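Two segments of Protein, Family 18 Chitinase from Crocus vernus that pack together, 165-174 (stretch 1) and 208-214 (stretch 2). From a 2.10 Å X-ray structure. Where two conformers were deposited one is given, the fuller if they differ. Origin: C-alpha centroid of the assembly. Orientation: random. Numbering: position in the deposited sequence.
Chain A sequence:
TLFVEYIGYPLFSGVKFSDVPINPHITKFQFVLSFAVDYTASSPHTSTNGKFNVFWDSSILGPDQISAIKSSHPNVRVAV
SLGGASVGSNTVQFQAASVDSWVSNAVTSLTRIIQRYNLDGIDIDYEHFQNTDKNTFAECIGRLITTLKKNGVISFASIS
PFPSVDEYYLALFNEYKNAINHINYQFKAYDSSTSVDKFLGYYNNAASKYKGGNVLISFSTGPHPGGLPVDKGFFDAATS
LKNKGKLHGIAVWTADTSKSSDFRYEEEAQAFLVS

Stretch 1 (165-174) VDEYYLALFN
Stretch 2 208-214: SKYKGGN

The ring of Y210 is engaged on face, edge and hydroxyl at once by a single helical surface, and it has more of its surface covered by the other stretch than any other residue. V165, at phi/psi -105/10, is the N-cap of a helix that runs from D166 through N174 and on beyond it (phi near -60°, psi near -40°), with L170 N to D166 O and F173 N to Y169 O each 2.9 Å. Stretch 2 ends a helix at K209; Y210 leaves it at phi/psi -94/58, and a type II turn follows from Y210 to G213 (K211 -63/124, G212 79/4), closed by G213 N to Y210 O at 2.8 Å. The register sets L170 CA against Y210 CA, 7.2 Å apart. From chi1 -58° (m) and chi2 -94°, the Y210 side chain runs obliquely in toward the helix and toward its N-terminal end, until its OH donates to D166 OD1 at 2.8 Å. D166 (chi1 -89°, chi2 -26°) points toward stretch 2, and its OD2 forms a salt bridge with K209 NZ at 3.3 Å, the lysine being bent at chi1 and chi3 (m, t, m, t). L170 (m, t) lays CD2 over one face of Y210, 3.7 Å from the ring centroid and 15° off its normal; the same CD2 lies 3.4 Å from K209 O. F173 (chi1 180°, t; chi2 -98°) receives the edge of Y210 on its face: centroids are 5.5 Å apart, planes 74°, and F173 CG to Y210 CD1 is 3.8 Å. The turn wraps the far end of F173, with K211 O 3.8 Å from F173 CE1 near the ring plane and G213 N 3.7 Å from F173 CZ. A CB on G213 would clash, 2.9 Å from F173 CE2; at G212 the backbone angles call for glycine. One water joins the stretches, accepting from N174 ND2 (2.6 Å) and donating to K209 O (2.9 Å).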

# COMPACT_ATOMS: atom_id res chain seq x y z
N VAL A 165 -10.58 8.64 5.99
CA VAL A 165 -9.39 8.75 6.80
C VAL A 165 -8.45 9.92 6.50
O VAL A 165 -7.41 9.99 7.04
CB VAL A 165 -8.62 7.41 6.89
CG1 VAL A 165 -9.48 6.35 7.53
CG2 VAL A 165 -8.08 7.00 5.57
N ASP A 166 -8.87 10.85 5.69
CA ASP A 166 -8.02 11.92 5.26
C ASP A 166 -7.48 12.79 6.42
O ASP A 166 -6.43 13.26 6.31
CB ASP A 166 -8.70 12.81 4.22
CG ASP A 166 -8.48 12.33 2.79
OD1 ASP A 166 -7.52 11.68 2.47
OD2 ASP A 166 -9.30 12.65 2.06
N GLU A 167 -8.24 12.95 7.49
CA GLU A 167 -7.85 13.80 8.60
C GLU A 167 -6.54 13.31 9.26
O GLU A 167 -5.67 14.06 9.48
CB GLU A 167 -9.00 13.99 9.62
CG GLU A 167 -8.62 14.89 10.78
CD GLU A 167 -9.73 15.19 11.78
OE1 GLU A 167 -10.68 14.46 11.88
OE2 GLU A 167 -9.61 16.18 12.49
N TYR A 168 -6.48 12.00 9.49
CA TYR A 168 -5.34 11.28 10.03
C TYR A 168 -4.08 11.26 9.16
O TYR A 168 -3.06 11.64 9.58
CB TYR A 168 -5.77 9.86 10.40
CG TYR A 168 -6.97 9.83 11.31
CD1 TYR A 168 -6.85 10.09 12.63
CD2 TYR A 168 -8.23 9.64 10.80
CE1 TYR A 168 -7.92 10.13 13.43
CE2 TYR A 168 -9.33 9.65 11.61
CZ TYR A 168 -9.17 9.91 12.94
OH TYR A 168 -10.24 9.90 13.76
N TYR A 169 -4.27 10.92 7.90
CA TYR A 169 -3.25 10.99 6.88
C TYR A 169 -2.69 12.39 6.53
O TYR A 169 -1.55 12.54 6.28
CB TYR A 169 -3.59 10.11 5.67
CG TYR A 169 -3.52 8.63 6.01
CD1 TYR A 169 -2.32 8.00 6.04
CD2 TYR A 169 -4.65 7.91 6.41
CE1 TYR A 169 -2.20 6.72 6.41
CE2 TYR A 169 -4.54 6.58 6.77
CZ TYR A 169 -3.30 6.00 6.78
OH TYR A 169 -3.11 4.75 7.11
N LEU A 170 -3.55 13.38 6.51
CA LEU A 170 -3.13 14.77 6.32
C LEU A 170 -2.25 15.30 7.46
O LEU A 170 -1.31 15.95 7.24
CB LEU A 170 -4.31 15.71 6.01
CG LEU A 170 -4.95 15.65 4.61
CD1 LEU A 170 -6.23 16.35 4.59
CD2 LEU A 170 -3.99 16.13 3.55
N ALA A 171 -2.59 14.94 8.67
CA ALA A 171 -1.74 15.25 9.80
C ALA A 171 -0.35 14.61 9.61
O ALA A 171 0.58 15.27 9.76
CB ALA A 171 -2.33 14.78 11.04
N LEU A 172 -0.30 13.36 9.23
CA LEU A 172 0.96 12.67 9.00
C LEU A 172 1.77 13.32 7.86
O LEU A 172 2.93 13.55 8.00
CB LEU A 172 0.75 11.19 8.70
CG LEU A 172 1.92 10.28 8.30
CD1 LEU A 172 3.05 10.40 9.24
CD2 LEU A 172 1.54 8.83 8.14
N PHE A 173 1.08 13.61 6.77
CA PHE A 173 1.68 14.25 5.58
C PHE A 173 2.20 15.68 5.82
O PHE A 173 3.31 15.91 5.53
CB PHE A 173 0.76 14.17 4.35
CG PHE A 173 1.34 14.80 3.09
CD1 PHE A 173 0.99 16.07 2.73
CD2 PHE A 173 2.21 14.12 2.28
CE1 PHE A 173 1.51 16.62 1.60
CE2 PHE A 173 2.71 14.68 1.15
CZ PHE A 173 2.35 15.93 0.82
N ASN A 174 1.40 16.56 6.39
CA ASN A 174 1.80 17.89 6.74
C ASN A 174 2.94 17.94 7.79
O ASN A 174 3.80 18.72 7.67
CB ASN A 174 0.63 18.75 7.17
CG ASN A 174 -0.39 18.99 6.07
OD1 ASN A 174 -1.54 19.00 6.32
ND2 ASN A 174 0.05 19.18 4.88
N SER A 208 -4.59 18.32 -4.64
CA SER A 208 -4.73 19.44 -3.85
C SER A 208 -4.66 19.16 -2.34
O SER A 208 -3.96 19.93 -1.77
CB SER A 208 -6.06 20.14 -4.13
OG SER A 208 -6.12 20.48 -5.48
N LYS A 209 -5.33 18.16 -1.78
CA LYS A 209 -5.31 17.93 -0.37
C LYS A 209 -3.84 17.61 0.02
O LYS A 209 -3.34 18.17 0.93
CB LYS A 209 -6.23 16.77 -0.00
CG LYS A 209 -7.74 17.01 0.16
CD LYS A 209 -8.55 15.73 0.32
CE LYS A 209 -8.79 15.00 -1.00
NZ LYS A 209 -9.65 13.83 -0.95
N TYR A 210 -3.20 16.71 -0.74
CA TYR A 210 -1.80 16.30 -0.56
C TYR A 210 -0.78 17.10 -1.44
O TYR A 210 -0.06 16.59 -2.24
CB TYR A 210 -1.64 14.76 -0.61
CG TYR A 210 -2.46 13.98 0.42
CD1 TYR A 210 -1.94 13.61 1.66
CD2 TYR A 210 -3.77 13.64 0.15
CE1 TYR A 210 -2.69 12.97 2.55
CE2 TYR A 210 -4.51 12.98 1.05
CZ TYR A 210 -3.99 12.63 2.25
OH TYR A 210 -4.79 11.96 3.10
N LYS A 211 -0.80 18.40 -1.25
CA LYS A 211 -0.13 19.29 -2.16
C LYS A 211 1.35 19.06 -2.20
O LYS A 211 1.99 19.10 -1.22
CB LYS A 211 -0.41 20.72 -1.75
CG LYS A 211 -0.16 21.72 -2.81
CD LYS A 211 -0.55 23.04 -2.32
N GLY A 212 1.85 18.80 -3.39
CA GLY A 212 3.23 18.44 -3.53
C GLY A 212 3.60 17.00 -3.20
O GLY A 212 4.73 16.65 -3.22
N GLY A 213 2.64 16.18 -2.88
CA GLY A 213 2.84 14.76 -2.70
C GLY A 213 2.51 14.14 -4.05
O GLY A 213 1.71 14.68 -4.76
N ASN A 214 3.14 13.05 -4.43
CA ASN A 214 2.82 12.44 -5.69
C ASN A 214 1.69 11.35 -5.51
O ASN A 214 1.89 10.31 -4.93
CB ASN A 214 4.03 11.84 -6.43
CG ASN A 214 5.17 12.87 -6.78
OD1 ASN A 214 6.24 12.46 -6.90
ND2 ASN A 214 4.90 14.09 -6.95
O HOH W 1 -1.19 19.19 2.61